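Fiber (Murine adenovirus 2, PDB 5NBH) probably mediates attachment of the virus to its host cell, through a trimeric distal fibre domain that can bind N-acetylglucosamine. Local coordinates at residues 90-95 with 105-110; 126-131 with 219-224; 132-137 with 212-217; 182-187 with 194-199. All blocks are in the same frame, centred on the assembly; numbering follows the deposited sequence.

Contact 1: residues 90-95 with 105-110; sequences NTPMRL and DAHIQM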
# COMPACT_ATOMS: atom_id res chain seq x y z
N ASN A 90 -17.40 -1.90 10.46
CA ASN A 90 -18.66 -2.63 10.62
C ASN A 90 -19.88 -1.94 9.97
O ASN A 90 -21.04 -2.21 10.33
CB ASN A 90 -18.90 -2.85 12.14
CG ASN A 90 -19.46 -4.21 12.47
OD1 ASN A 90 -20.30 -4.77 11.74
ND2 ASN A 90 -19.00 -4.76 13.59
N THR A 91 -19.64 -1.05 8.99
CA THR A 91 -20.72 -0.31 8.32
C THR A 91 -20.55 -0.40 6.80
O THR A 91 -20.30 0.60 6.12
CB THR A 91 -20.75 1.14 8.81
OG1 THR A 91 -20.69 1.14 10.25
CG2 THR A 91 -22.01 1.87 8.34
N PRO A 92 -20.68 -1.63 6.27
CA PRO A 92 -20.55 -1.79 4.83
C PRO A 92 -21.64 -1.04 4.07
O PRO A 92 -22.71 -0.79 4.61
CB PRO A 92 -20.66 -3.30 4.63
CG PRO A 92 -21.49 -3.76 5.76
CD PRO A 92 -21.14 -2.87 6.92
N MET A 93 -21.33 -0.70 2.81
CA MET A 93 -22.22 0.08 1.95
C MET A 93 -23.13 -0.86 1.17
O MET A 93 -22.67 -1.84 0.59
CB MET A 93 -21.37 0.90 0.99
CG MET A 93 -22.15 1.89 0.21
SD MET A 93 -21.10 2.80 -0.85
CE MET A 93 -19.96 3.58 0.32
N ARG A 94 -24.41 -0.53 1.13
CA ARG A 94 -25.37 -1.30 0.36
C ARG A 94 -25.35 -0.82 -1.09
O ARG A 94 -25.45 0.41 -1.34
CB ARG A 94 -26.76 -1.07 0.97
CG ARG A 94 -27.84 -1.94 0.37
CD ARG A 94 -27.43 -3.38 0.54
NE ARG A 94 -28.59 -4.23 0.65
CZ ARG A 94 -28.53 -5.46 1.09
NH1 ARG A 94 -27.36 -5.99 1.42
NH2 ARG A 94 -29.64 -6.15 1.18
N LEU A 95 -25.13 -1.78 -2.01
CA LEU A 95 -25.05 -1.53 -3.44
C LEU A 95 -26.10 -2.36 -4.16
O LEU A 95 -26.36 -3.49 -3.78
CB LEU A 95 -23.68 -1.91 -4.00
CG LEU A 95 -22.52 -1.14 -3.37
CD1 LEU A 95 -21.21 -1.65 -3.89
CD2 LEU A 95 -22.67 0.33 -3.63
N ASP A 105 -23.29 -5.99 -0.05
CA ASP A 105 -22.69 -5.13 0.97
C ASP A 105 -21.21 -5.03 0.65
O ASP A 105 -20.59 -6.05 0.33
CB ASP A 105 -22.83 -5.76 2.34
CG ASP A 105 -24.19 -5.51 2.97
OD1 ASP A 105 -25.00 -4.75 2.41
OD2 ASP A 105 -24.43 -6.07 4.06
N ALA A 106 -20.65 -3.84 0.73
CA ALA A 106 -19.27 -3.66 0.36
C ALA A 106 -18.50 -2.88 1.44
O ALA A 106 -18.99 -1.87 1.94
CB ALA A 106 -19.18 -2.96 -0.99
N HIS A 107 -17.33 -3.39 1.80
CA HIS A 107 -16.35 -2.64 2.60
C HIS A 107 -15.36 -2.08 1.61
O HIS A 107 -14.87 -2.80 0.75
CB HIS A 107 -15.64 -3.53 3.59
CG HIS A 107 -16.54 -4.16 4.62
ND1 HIS A 107 -16.86 -3.54 5.81
CD2 HIS A 107 -17.14 -5.37 4.65
CE1 HIS A 107 -17.64 -4.33 6.52
NE2 HIS A 107 -17.84 -5.44 5.83
N ILE A 108 -15.08 -0.79 1.71
CA ILE A 108 -14.22 -0.10 0.75
C ILE A 108 -13.15 0.70 1.46
O ILE A 108 -13.46 1.44 2.41
CB ILE A 108 -15.06 0.87 -0.09
CG1 ILE A 108 -16.16 0.12 -0.84
CG2 ILE A 108 -14.21 1.58 -1.11
CD1 ILE A 108 -17.29 1.02 -1.27
N GLN A 109 -11.90 0.59 0.98
CA GLN A 109 -10.83 1.48 1.43
C GLN A 109 -10.13 2.13 0.24
O GLN A 109 -9.83 1.47 -0.76
CB GLN A 109 -9.81 0.75 2.27
CG GLN A 109 -10.38 0.02 3.46
CD GLN A 109 -10.86 -1.36 3.12
OE1 GLN A 109 -10.20 -2.09 2.38
NE2 GLN A 109 -12.00 -1.72 3.65
N MET A 110 -9.88 3.43 0.33
CA MET A 110 -9.19 4.15 -0.70
C MET A 110 -7.99 4.81 -0.02
O MET A 110 -8.17 5.74 0.73
CB MET A 110 -10.14 5.17 -1.31
CG MET A 110 -11.44 4.51 -1.72
SD MET A 110 -12.61 5.63 -2.49
CE MET A 110 -11.78 5.99 -4.00
O HOH W 1 -25.15 -2.41 4.13

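Contact 2: residues 126-131 with 219-224; sequences ETNATG and GCKPIF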
# COMPACT_ATOMS: atom_id res chain seq x y z
N GLU A 126 -25.65 -11.02 -2.36
CA GLU A 126 -26.67 -11.80 -1.67
C GLU A 126 -27.24 -12.88 -2.55
O GLU A 126 -27.73 -13.86 -2.04
CB GLU A 126 -27.83 -10.92 -1.27
CG GLU A 126 -27.54 -9.88 -0.22
CD GLU A 126 -28.79 -9.12 0.18
OE1 GLU A 126 -29.78 -9.02 -0.60
OE2 GLU A 126 -28.80 -8.64 1.32
N THR A 127 -27.19 -12.69 -3.87
CA THR A 127 -28.00 -13.51 -4.76
C THR A 127 -27.13 -14.22 -5.78
O THR A 127 -26.32 -13.60 -6.49
CB THR A 127 -29.05 -12.61 -5.49
OG1 THR A 127 -29.82 -11.89 -4.53
CG2 THR A 127 -29.98 -13.45 -6.34
N ASN A 128 -27.33 -15.54 -5.90
CA ASN A 128 -26.67 -16.29 -6.97
C ASN A 128 -27.05 -15.72 -8.32
O ASN A 128 -28.21 -15.39 -8.56
CB ASN A 128 -27.03 -17.75 -6.93
CG ASN A 128 -26.51 -18.43 -5.69
OD1 ASN A 128 -27.08 -18.28 -4.62
ND2 ASN A 128 -25.43 -19.18 -5.83
N ALA A 129 -26.08 -15.61 -9.21
CA ALA A 129 -26.31 -15.00 -10.51
C ALA A 129 -25.40 -15.55 -11.56
O ALA A 129 -24.26 -15.97 -11.28
CB ALA A 129 -26.14 -13.50 -10.41
N THR A 130 -25.91 -15.57 -12.79
CA THR A 130 -25.16 -15.92 -13.95
C THR A 130 -25.27 -14.72 -14.88
O THR A 130 -26.37 -14.37 -15.37
CB THR A 130 -25.71 -17.20 -14.61
OG1 THR A 130 -25.59 -18.28 -13.67
CG2 THR A 130 -24.94 -17.54 -15.85
N GLY A 131 -24.14 -14.07 -15.11
CA GLY A 131 -24.09 -12.87 -15.92
C GLY A 131 -23.10 -11.90 -15.31
O GLY A 131 -22.21 -12.31 -14.60
N GLY A 219 -23.41 -18.93 -11.85
CA GLY A 219 -24.04 -19.77 -10.86
C GLY A 219 -23.94 -19.30 -9.43
O GLY A 219 -24.82 -19.59 -8.63
N CYS A 220 -22.91 -18.52 -9.12
CA CYS A 220 -22.56 -18.18 -7.75
C CYS A 220 -22.93 -16.75 -7.39
O CYS A 220 -23.23 -15.91 -8.23
CB CYS A 220 -21.06 -18.43 -7.51
SG CYS A 220 -19.92 -17.54 -8.59
N LYS A 221 -22.90 -16.51 -6.09
CA LYS A 221 -23.03 -15.18 -5.53
C LYS A 221 -21.75 -14.41 -5.81
O LYS A 221 -20.68 -14.96 -5.69
CB LYS A 221 -23.23 -15.26 -4.03
CG LYS A 221 -24.49 -15.99 -3.60
CD LYS A 221 -24.69 -15.86 -2.11
CE LYS A 221 -25.98 -16.49 -1.64
NZ LYS A 221 -25.84 -17.95 -1.45
N PRO A 222 -21.86 -13.12 -6.14
CA PRO A 222 -20.65 -12.30 -6.32
C PRO A 222 -20.08 -11.92 -4.95
O PRO A 222 -20.55 -11.00 -4.30
CB PRO A 222 -21.14 -11.12 -7.16
CG PRO A 222 -22.60 -11.03 -6.87
CD PRO A 222 -23.09 -12.41 -6.52
N ILE A 223 -19.12 -12.71 -4.49
CA ILE A 223 -18.50 -12.54 -3.20
C ILE A 223 -17.00 -12.62 -3.45
O ILE A 223 -16.50 -13.70 -3.71
CB ILE A 223 -18.92 -13.64 -2.21
CG1 ILE A 223 -20.42 -13.59 -1.99
CG2 ILE A 223 -18.18 -13.47 -0.89
CD1 ILE A 223 -20.95 -14.63 -1.01
N PHE A 224 -16.33 -11.48 -3.41
CA PHE A 224 -14.94 -11.35 -3.82
C PHE A 224 -14.28 -10.11 -3.23
O PHE A 224 -15.00 -9.22 -2.81
CB PHE A 224 -14.83 -11.29 -5.34
CG PHE A 224 -15.53 -10.12 -5.95
CD1 PHE A 224 -16.88 -10.19 -6.30
CD2 PHE A 224 -14.85 -8.95 -6.22
CE1 PHE A 224 -17.53 -9.12 -6.90
CE2 PHE A 224 -15.50 -7.87 -6.81
CZ PHE A 224 -16.83 -7.95 -7.14
O HOH W 2 -24.57 -20.54 -3.32

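Contact 3: residues 132-137 with 212-217; sequences TQTWEL and TLKSTT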
# COMPACT_ATOMS: atom_id res chain seq x y z
N THR A 132 -23.26 -10.63 -15.63
CA THR A 132 -22.30 -9.60 -15.20
C THR A 132 -23.04 -8.59 -14.35
O THR A 132 -24.06 -8.06 -14.81
CB THR A 132 -21.64 -8.93 -16.40
OG1 THR A 132 -20.86 -9.92 -17.11
CG2 THR A 132 -20.72 -7.77 -15.96
N GLN A 133 -22.54 -8.33 -13.13
CA GLN A 133 -23.18 -7.35 -12.23
C GLN A 133 -22.44 -6.02 -12.32
O GLN A 133 -21.22 -6.01 -12.51
CB GLN A 133 -23.17 -7.79 -10.75
CG GLN A 133 -23.81 -9.15 -10.49
CD GLN A 133 -22.89 -10.31 -10.82
OE1 GLN A 133 -21.71 -10.29 -10.48
NE2 GLN A 133 -23.42 -11.35 -11.46
N THR A 134 -23.17 -4.92 -12.16
CA THR A 134 -22.59 -3.59 -12.23
C THR A 134 -22.75 -2.94 -10.89
O THR A 134 -23.88 -2.78 -10.41
CB THR A 134 -23.24 -2.72 -13.35
OG1 THR A 134 -22.99 -3.29 -14.64
CG2 THR A 134 -22.62 -1.35 -13.37
N TRP A 135 -21.62 -2.59 -10.26
CA TRP A 135 -21.60 -1.96 -8.95
C TRP A 135 -21.05 -0.57 -9.20
O TRP A 135 -19.92 -0.44 -9.69
CB TRP A 135 -20.70 -2.72 -7.97
CG TRP A 135 -20.95 -4.22 -7.96
CD1 TRP A 135 -20.14 -5.17 -8.49
CD2 TRP A 135 -22.11 -4.91 -7.46
NE1 TRP A 135 -20.69 -6.40 -8.33
CE2 TRP A 135 -21.90 -6.28 -7.69
CE3 TRP A 135 -23.30 -4.50 -6.82
CZ2 TRP A 135 -22.83 -7.25 -7.31
CZ3 TRP A 135 -24.24 -5.48 -6.46
CH2 TRP A 135 -24.01 -6.82 -6.70
N GLU A 136 -21.81 0.46 -8.85
CA GLU A 136 -21.45 1.83 -9.19
C GLU A 136 -21.26 2.62 -7.91
O GLU A 136 -22.15 2.64 -7.07
CB GLU A 136 -22.55 2.47 -10.04
CG GLU A 136 -22.23 3.85 -10.61
CD GLU A 136 -23.40 4.39 -11.45
OE1 GLU A 136 -23.36 4.32 -12.69
OE2 GLU A 136 -24.32 4.92 -10.85
N LEU A 137 -20.08 3.22 -7.75
CA LEU A 137 -19.82 4.19 -6.65
C LEU A 137 -19.72 5.60 -7.22
O LEU A 137 -18.99 5.83 -8.15
CB LEU A 137 -18.49 3.85 -5.95
CG LEU A 137 -18.38 2.45 -5.36
CD1 LEU A 137 -16.96 2.14 -4.89
CD2 LEU A 137 -19.40 2.30 -4.25
N THR A 212 -16.89 2.40 -11.47
CA THR A 212 -17.87 1.39 -11.90
C THR A 212 -17.16 0.06 -11.99
O THR A 212 -16.14 -0.04 -12.68
CB THR A 212 -18.50 1.78 -13.24
OG1 THR A 212 -19.00 3.13 -13.15
CG2 THR A 212 -19.63 0.86 -13.60
N LEU A 213 -17.65 -0.92 -11.22
CA LEU A 213 -17.12 -2.27 -11.23
C LEU A 213 -18.06 -3.24 -11.89
O LEU A 213 -19.26 -3.18 -11.65
CB LEU A 213 -16.84 -2.73 -9.80
CG LEU A 213 -16.08 -1.72 -8.91
CD1 LEU A 213 -16.05 -2.26 -7.50
CD2 LEU A 213 -14.67 -1.49 -9.40
N LYS A 214 -17.55 -4.15 -12.71
CA LYS A 214 -18.42 -5.17 -13.29
C LYS A 214 -17.84 -6.56 -13.08
O LYS A 214 -16.81 -6.92 -13.66
CB LYS A 214 -18.68 -4.90 -14.77
CG LYS A 214 -19.38 -3.60 -15.05
CD LYS A 214 -19.57 -3.35 -16.56
CE LYS A 214 -20.15 -1.97 -16.75
NZ LYS A 214 -20.58 -1.65 -18.15
N SER A 215 -18.51 -7.33 -12.23
CA SER A 215 -18.11 -8.68 -11.91
C SER A 215 -18.87 -9.68 -12.78
O SER A 215 -20.09 -9.52 -13.02
CB SER A 215 -18.38 -8.98 -10.44
OG SER A 215 -19.68 -8.63 -10.02
N THR A 216 -18.19 -10.73 -13.22
CA THR A 216 -18.84 -11.75 -14.07
C THR A 216 -18.87 -13.07 -13.31
O THR A 216 -17.84 -13.54 -12.83
CB THR A 216 -18.13 -11.88 -15.40
OG1 THR A 216 -18.30 -10.65 -16.11
CG2 THR A 216 -18.70 -13.02 -16.24
N THR A 217 -20.07 -13.63 -13.15
CA THR A 217 -20.27 -14.87 -12.38
C THR A 217 -21.02 -15.94 -13.23
O THR A 217 -21.70 -15.60 -14.18
CB THR A 217 -20.99 -14.62 -11.05
OG1 THR A 217 -22.33 -14.14 -11.28
CG2 THR A 217 -20.22 -13.58 -10.24
O HOH W 3 -23.50 -1.72 -16.62
O HOH W 4 -21.24 4.10 -14.33

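Contact 4: residues 182-187 with 194-199; sequences MPIVCS and QSTYCS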
# COMPACT_ATOMS: atom_id res chain seq x y z
N MET A 182 -9.30 -7.09 -13.32
CA MET A 182 -8.50 -7.83 -12.38
C MET A 182 -9.09 -9.25 -12.26
O MET A 182 -10.30 -9.43 -12.37
CB MET A 182 -8.51 -7.17 -10.99
CG MET A 182 -7.78 -5.83 -10.89
SD MET A 182 -6.03 -5.95 -11.41
CE MET A 182 -5.26 -4.50 -10.69
N PRO A 183 -8.22 -10.23 -12.00
CA PRO A 183 -8.70 -11.57 -11.66
C PRO A 183 -9.29 -11.54 -10.28
O PRO A 183 -8.74 -10.85 -9.39
CB PRO A 183 -7.45 -12.42 -11.73
CG PRO A 183 -6.33 -11.49 -11.42
CD PRO A 183 -6.74 -10.15 -11.94
N ILE A 184 -10.34 -12.32 -10.06
CA ILE A 184 -10.98 -12.43 -8.76
C ILE A 184 -11.41 -13.87 -8.58
O ILE A 184 -11.54 -14.60 -9.56
CB ILE A 184 -12.22 -11.52 -8.56
CG1 ILE A 184 -13.26 -11.68 -9.68
CG2 ILE A 184 -11.80 -10.08 -8.50
CD1 ILE A 184 -14.66 -11.23 -9.30
N VAL A 185 -11.56 -14.25 -7.34
CA VAL A 185 -12.09 -15.54 -6.98
C VAL A 185 -13.36 -15.33 -6.18
O VAL A 185 -13.33 -14.67 -5.14
CB VAL A 185 -11.08 -16.39 -6.20
CG1 VAL A 185 -11.74 -17.71 -5.80
CG2 VAL A 185 -9.85 -16.70 -7.06
N CYS A 186 -14.45 -15.92 -6.65
CA CYS A 186 -15.70 -15.94 -5.93
C CYS A 186 -15.71 -17.16 -5.00
O CYS A 186 -15.25 -18.22 -5.40
CB CYS A 186 -16.90 -15.99 -6.88
SG CYS A 186 -17.16 -14.42 -7.75
N SER A 187 -16.22 -16.99 -3.80
CA SER A 187 -16.31 -18.06 -2.81
C SER A 187 -17.53 -17.88 -1.94
O SER A 187 -18.22 -16.88 -2.05
CB SER A 187 -15.05 -18.07 -1.93
OG SER A 187 -14.96 -16.93 -1.06
N GLN A 194 -15.65 -19.98 -7.99
CA GLN A 194 -15.24 -19.68 -9.34
C GLN A 194 -14.01 -18.78 -9.44
O GLN A 194 -13.93 -17.79 -8.72
CB GLN A 194 -16.39 -18.93 -10.06
CG GLN A 194 -16.16 -18.74 -11.54
CD GLN A 194 -17.32 -18.07 -12.26
OE1 GLN A 194 -18.27 -17.61 -11.64
NE2 GLN A 194 -17.22 -18.02 -13.58
N SER A 195 -13.14 -19.06 -10.40
CA SER A 195 -12.11 -18.10 -10.82
C SER A 195 -12.68 -17.32 -11.99
O SER A 195 -13.09 -17.89 -13.01
CB SER A 195 -10.82 -18.76 -11.25
OG SER A 195 -10.36 -19.63 -10.24
N THR A 196 -12.72 -16.00 -11.83
CA THR A 196 -13.33 -15.13 -12.82
C THR A 196 -12.62 -13.77 -12.79
O THR A 196 -11.40 -13.68 -12.49
CB THR A 196 -14.88 -15.11 -12.64
OG1 THR A 196 -15.45 -14.30 -13.69
CG2 THR A 196 -15.31 -14.61 -11.27
N TYR A 197 -13.32 -12.72 -13.17
CA TYR A 197 -12.72 -11.39 -13.32
C TYR A 197 -13.73 -10.30 -13.01
O TYR A 197 -14.95 -10.54 -12.96
CB TYR A 197 -12.16 -11.21 -14.73
CG TYR A 197 -13.16 -11.59 -15.81
CD1 TYR A 197 -14.14 -10.71 -16.21
CD2 TYR A 197 -13.11 -12.85 -16.42
CE1 TYR A 197 -15.06 -11.06 -17.19
CE2 TYR A 197 -14.02 -13.19 -17.41
CZ TYR A 197 -15.00 -12.30 -17.78
OH TYR A 197 -15.92 -12.61 -18.79
N CYS A 198 -13.19 -9.12 -12.73
CA CYS A 198 -13.97 -7.95 -12.45
C CYS A 198 -13.32 -6.77 -13.17
O CYS A 198 -12.09 -6.59 -13.10
CB CYS A 198 -14.03 -7.70 -10.95
SG CYS A 198 -15.14 -6.35 -10.44
N SER A 199 -14.12 -5.99 -13.87
CA SER A 199 -13.60 -4.75 -14.46
C SER A 199 -13.70 -3.57 -13.48
O SER A 199 -14.53 -3.57 -12.57
CB SER A 199 -14.33 -4.42 -15.74
OG SER A 199 -15.64 -4.13 -15.49

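Contact 1: residues 90-95 with 105-110
M93 and A106 form a hydrogen-bonded antiparallel pair in the hairpin of strands 83-96 and 103-113, with R94 and D105 as the non-hydrogen-bonded pair next to them. The bond from M93 N to A106 O is 2.8 Å and nearly straight (167°), while the return bond from A106 N to M93 O, also 2.8 Å, is more bent (145°). Just before strand pairing starts, the P92 ring lies beside H107 and puts CB over one imidazole face, 3.8 Å from the ring centroid, a CH-pi contact. On the R94/D105 face, R94 in the conformer described here is bent at chi2 (57°), and its NH1 reaches D105 OD1 at 2.8 Å, a salt bridge that comes in from above the carboxylate plane. NH2 of the same group pairs with E126. The opposite face is apolar: L95 CD1 rests on A106 CB (3.8 Å), and M93, turned at its last torsion, brings CE to I108 CD1 (4.0 Å). Residues of strand 131-140, L137 among them, cover this side, as expected for the core-facing side of the A-B hairpin in the ABCJ sheet of the fibre head's beta sandwich.

Contact 2: residues 126-131 with 219-224
A129 and C220 tie together two connections of the head's beta sandwich: the loop from strand 116-125 to strand 131-140 and the one from strand 208-217 to strand 223-231, each of which passes from one sheet to the other. A129 N donates to C220 O at 3.0 Å, and it does so from well above the carbonyl plane. The neighbouring N128 works with its side chain. With CG beside the backbone N (chi1 -65°), the amide swings across to G219, and ND2 meets G219 O at 2.9 Å on a lone pair, nearly in the plane of the N128 amide itself. At the other end of G219, its N-H is shared between A129 O and T130 OG1, both weak bonds. T130 is one of the residues that bind N-acetylglucosamine, so this pairing sits beside the sugar site.

K221 runs under the 126-128 backbone, its CE 3.2 Å from E126 O. The bend at chi4 turns NZ to N128 OD1, a long and weak bond, while the stronger partner of this ammonium is E188, by a salt bridge. E126 in its turn pairs with R94. Further out, T217 OG1, at the end of strand 208-217, hydrogen-bonds A129 O, and P222 packs on Q133, another sugar-binding residue, and on W135. The ring of P222 also touches the loop across from it: its CD is 3.4 Å from T127 O.

Contact 3: residues 132-137 with 212-217
Q133 and S215, and after them W135 and L213, are the hydrogen-bonded pairs of this antiparallel ladder. The W135/L213 pair is the more regular: W135 N to L213 O and L213 N to W135 O are both 2.8 Å and almost straight, at 175° and 173°. At the other pair Q133 N reaches S215 O at 2.7 Å, but the return bond from S215 N is weak. CA-H groups fill the intervening rungs, the tightest being K214 CA on Q133 O at 3.0 Å.

Side-chain hydrogen bonds lie on both faces. T132 and T216 form a non-hydrogen-bonded pair, and their OG1 atoms hydrogen-bond to each other at 2.8 Å. On the opposite face, S215 has its OG tucked between the backbone N and the carbonyl carbon (chi1 49°), which aims it at the edge of the indole; W135 NE1 donates to it at 3.0 Å, with OG slightly tilted from the ring plane. The bond helps set the rotation of the indole, and Q133 CB lies over one of its faces, toward the rim.

Strands 131-140 and 208-217 are neighbours in the GHID sheet, and W135 points into the sandwich core, onto L95 and A104 of the other sheet. T132 and Q133 belong to the N-acetylglucosamine site, together with N97, E102 and T130.

Packing and water complete the T132/T134/E136 face. The methyls of T134 and T212 touch through their CG2 atoms at 3.7 Å. A water links E136 OE1 to T212 OG1; the same carboxylate oxygen also makes a salt bridge with R205.

Contact 4: residues 182-187 with 194-199
I184 and T196 are the middle hydrogen-bonded pair of the G-H hairpin in the GHID sheet, flanked by M182/C198 and C186/Q194. T196 N donates to I184 O at 2.9 Å, nearly in line with the carbonyl, but I184 N approaches T196 O from above the carbonyl plane. I184 holds CG1 between its backbone N and carbonyl carbon (chi1 53°), leaning over the Y197 backbone, 3.6 Å from Y197 C. CD1 then reaches C198 CB at 3.9 Å. T196 sets its methyl against the same branch, CG2 3.9 Å from I184 CG1, while its OG1 bonds T216 O on the next strand.

Y197 CB lies 3.5 Å from M182 O, and chi1 (50°) sets the ring between the backbone N and the carbonyl carbon. That ring stands on the other face of the sheet, toward the threefold contact: it stacks with F192 of the third subunit, while P183 packs against P183 of both neighbouring subunits. The hairpin therefore has one face in the sandwich core, where I184 touches F224, and the other in the trimer interface. Near the hairpin turn, the thiol of C186 comes over the threonine methyl, SG 4.0 Å from T196 CG2.

How the contacts relate
Along the chain contact 1 comes first and is complete before the others begin; contact 2 then spans the rest, with contact 3 inside it and contact 4 innermost. Contacts 3 and 4 lie in the GHID sheet, joined by the neighbouring strands 208-217 and 191-205. Contact 1 lies in the opposing ABCJ sheet and meets contact 3 face to face, their centres about 14 Å apart, through L95, M93 and I108 against W135 and L137. Contact 2 closes the end of the sandwich, with its centre about 11 Å from those of contacts 3 and 4. Contacts 2 and 3 hold three sugar-site residues between them, whereas contact 4 faces the other subunits.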